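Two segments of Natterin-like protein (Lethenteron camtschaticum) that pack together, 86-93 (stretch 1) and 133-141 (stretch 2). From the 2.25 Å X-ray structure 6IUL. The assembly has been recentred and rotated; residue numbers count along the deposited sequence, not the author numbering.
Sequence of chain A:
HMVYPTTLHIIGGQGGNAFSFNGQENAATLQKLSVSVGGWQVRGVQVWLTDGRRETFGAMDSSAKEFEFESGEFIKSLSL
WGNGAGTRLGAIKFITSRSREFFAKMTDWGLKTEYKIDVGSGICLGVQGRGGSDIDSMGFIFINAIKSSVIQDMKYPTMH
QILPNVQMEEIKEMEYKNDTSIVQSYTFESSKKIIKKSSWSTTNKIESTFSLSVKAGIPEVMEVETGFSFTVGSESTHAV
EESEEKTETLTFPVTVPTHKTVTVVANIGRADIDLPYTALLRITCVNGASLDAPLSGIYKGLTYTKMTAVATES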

# COMPACT_ATOMS: atom_id res chain seq x y z
N GLY A 86 -41.60 21.00 26.49
CA GLY A 86 -40.60 21.85 25.85
C GLY A 86 -39.58 22.45 26.81
O GLY A 86 -39.00 23.48 26.50
N THR A 87 -39.33 21.81 27.96
CA THR A 87 -38.41 22.36 28.98
C THR A 87 -37.10 21.58 29.13
O THR A 87 -36.16 22.03 29.80
CB THR A 87 -39.14 22.33 30.36
OG1 THR A 87 -39.64 21.01 30.64
CG2 THR A 87 -40.35 23.27 30.33
N ARG A 88 -37.03 20.39 28.54
CA ARG A 88 -35.80 19.57 28.57
C ARG A 88 -35.62 18.83 27.27
O ARG A 88 -36.55 18.69 26.47
CB ARG A 88 -35.87 18.58 29.78
CG ARG A 88 -35.42 19.36 31.03
CD ARG A 88 -35.77 18.72 32.30
NE ARG A 88 -35.22 19.45 33.41
CZ ARG A 88 -35.76 20.55 33.94
NH1 ARG A 88 -36.80 21.12 33.40
NH2 ARG A 88 -35.22 21.11 35.00
N LEU A 89 -34.41 18.31 27.07
CA LEU A 89 -34.17 17.35 26.01
C LEU A 89 -34.95 16.09 26.38
O LEU A 89 -34.91 15.65 27.52
CB LEU A 89 -32.66 17.04 25.87
CG LEU A 89 -32.29 16.00 24.83
CD1 LEU A 89 -32.63 16.48 23.40
CD2 LEU A 89 -30.80 15.67 24.91
N GLY A 90 -35.62 15.50 25.40
CA GLY A 90 -36.49 14.35 25.67
C GLY A 90 -35.96 13.03 25.13
O GLY A 90 -36.25 11.97 25.66
N ALA A 91 -35.22 13.10 24.03
CA ALA A 91 -34.72 11.90 23.40
C ALA A 91 -33.62 12.20 22.40
O ALA A 91 -33.58 13.27 21.82
CB ALA A 91 -35.87 11.19 22.70
N ILE A 92 -32.77 11.20 22.18
CA ILE A 92 -31.74 11.21 21.17
C ILE A 92 -31.84 9.90 20.37
O ILE A 92 -31.90 8.81 20.94
CB ILE A 92 -30.35 11.21 21.82
CG1 ILE A 92 -30.17 12.46 22.67
CG2 ILE A 92 -29.25 11.10 20.77
CD1 ILE A 92 -29.04 12.36 23.67
N LYS A 93 -31.85 10.00 19.06
CA LYS A 93 -31.71 8.86 18.21
C LYS A 93 -30.70 9.11 17.09
O LYS A 93 -30.78 10.11 16.41
CB LYS A 93 -33.06 8.53 17.59
CG LYS A 93 -33.02 7.34 16.66
CD LYS A 93 -34.41 6.95 16.21
CE LYS A 93 -34.35 5.78 15.25
NZ LYS A 93 -35.73 5.46 14.76
N SER A 133 -29.58 19.75 36.85
CA SER A 133 -29.85 18.41 37.36
C SER A 133 -30.00 17.46 36.17
O SER A 133 -29.53 16.33 36.22
CB SER A 133 -31.12 18.39 38.20
OG SER A 133 -30.87 19.03 39.43
N ASP A 134 -30.62 17.97 35.10
CA ASP A 134 -30.86 17.23 33.89
C ASP A 134 -30.15 17.88 32.68
O ASP A 134 -29.44 18.88 32.83
CB ASP A 134 -32.36 17.16 33.60
CG ASP A 134 -33.19 16.70 34.77
OD1 ASP A 134 -32.69 15.92 35.62
OD2 ASP A 134 -34.36 17.15 34.81
N ILE A 135 -30.38 17.31 31.48
CA ILE A 135 -30.01 17.98 30.26
C ILE A 135 -31.16 18.86 29.76
O ILE A 135 -32.12 18.39 29.13
CB ILE A 135 -29.59 16.98 29.18
CG1 ILE A 135 -28.47 16.04 29.69
CG2 ILE A 135 -29.18 17.71 27.92
CD1 ILE A 135 -27.20 16.74 30.10
N ASP A 136 -31.08 20.14 30.06
CA ASP A 136 -32.08 21.11 29.60
C ASP A 136 -32.13 21.24 28.08
O ASP A 136 -33.19 21.33 27.49
CB ASP A 136 -31.78 22.47 30.22
CG ASP A 136 -31.97 22.48 31.73
OD1 ASP A 136 -30.98 22.14 32.43
OD2 ASP A 136 -33.10 22.85 32.18
N SER A 137 -30.95 21.27 27.47
CA SER A 137 -30.85 21.28 26.03
C SER A 137 -29.51 20.74 25.58
O SER A 137 -28.51 20.80 26.29
CB SER A 137 -31.11 22.71 25.50
OG SER A 137 -30.12 23.57 26.00
N MET A 138 -29.47 20.16 24.40
CA MET A 138 -28.19 19.70 23.85
C MET A 138 -28.25 19.56 22.35
O MET A 138 -29.34 19.32 21.77
CB MET A 138 -27.78 18.37 24.44
CG MET A 138 -26.29 18.10 24.40
SD MET A 138 -25.82 16.46 24.95
CE MET A 138 -25.85 16.60 26.71
N GLY A 139 -27.06 19.69 21.73
CA GLY A 139 -26.90 19.33 20.34
C GLY A 139 -25.53 18.71 20.13
O GLY A 139 -24.64 18.79 20.98
N PHE A 140 -25.37 18.08 18.98
CA PHE A 140 -24.09 17.45 18.60
C PHE A 140 -23.33 18.34 17.62
O PHE A 140 -23.90 18.84 16.64
CB PHE A 140 -24.34 16.08 17.99
CG PHE A 140 -24.84 15.05 19.00
CD1 PHE A 140 -26.15 15.05 19.42
CD2 PHE A 140 -24.01 14.06 19.47
CE1 PHE A 140 -26.62 14.12 20.33
CE2 PHE A 140 -24.47 13.12 20.40
CZ PHE A 140 -25.78 13.14 20.82
N ILE A 141 -22.06 18.56 17.90
CA ILE A 141 -21.19 19.34 17.04
C ILE A 141 -20.67 18.46 15.92
O ILE A 141 -19.97 17.51 16.18
CB ILE A 141 -19.97 19.89 17.80
CG1 ILE A 141 -20.43 20.77 18.94
CG2 ILE A 141 -19.12 20.78 16.89
CD1 ILE A 141 -19.34 21.12 19.93
O HOH W 1 -31.90 20.92 34.56

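Arg88 meets two aspartates in two quite different ways. Its NE lies 2.8 Å from Asp134 OD2, a salt bridge that includes a hydrogen bond, though a weak one, since the N-H...O angle is just 120°. Its NH2 lies 3.9 Å from Asp136 OD2, a long salt bridge in which the oxygen sits over one face of the guanidinium, well out of its plane. No N-H points at that oxygen, so this second attraction is one of charge alone.

The side-chain torsions account for the reach. The CA-to-CB bond of Arg88 points sideways to the other stretch, but chi1 at -83° followed by t at chi2 and chi3 extends the chain until its end approaches the acids. The CA-to-CB bond of Asp134 points toward stretch 1, whereas the CA-to-CB bond of Asp136 points away and its carboxylate comes nearer, with chi1 in m. Water 1 ties the group together: it donates to Asp136 OD1 at 2.6 Å, accepts from Asp134 N at 3.3 Å, and accepts weakly from Arg88 NH2 at 3.4 Å. Both aspartates are buried, so a cationic partner suits them. A long, flexible arginine can serve both while remaining partly exposed itself.

The backbone contact is brief. Leu89 N donates to Ile135 O at 3.1 Å with an angle of 158°, better aligned than the Arg88 NE to Asp134 OD2 bond. Just before it, Arg88 CA approaches Asp136 O at 3.3 Å, with 142° at the hydrogen, consistent with a CA-H...O contact. The CA atoms of Arg88 and Asp136 are 4.2 Å apart, and those of Leu89 and Ser137 are 5.1 Å apart. The strand axes, 6.8 Å apart at closest approach, run at 45° to each other. Farther along, the CA atoms of Ile92 and Phe140 are 10.2 Å apart, and the contact there is between side chains.

Leu89 points toward stretch 2, and its t,p rotamer places CD2 4.0 Å from Ile135 CG2 and 4.1 Å from Met138 CB. One methyl thus touches two apolar neighbours. Farther on, Ile92 and Phe140 point toward each other's stretches and meet at 4.0 Å between Ile92 CG2 and Phe140 CE1, the methyl approaching the ring obliquely. These five residues are buried, as befits hydrocarbon side chains that gain from leaving water. Between Leu89 and Ile92, Gly90 and Ala91 make no contact with stretch 2. In all, the two stretches bury 419 Å², with Arg88 and Leu89 contributing the largest covered areas, 80 and 71 Å².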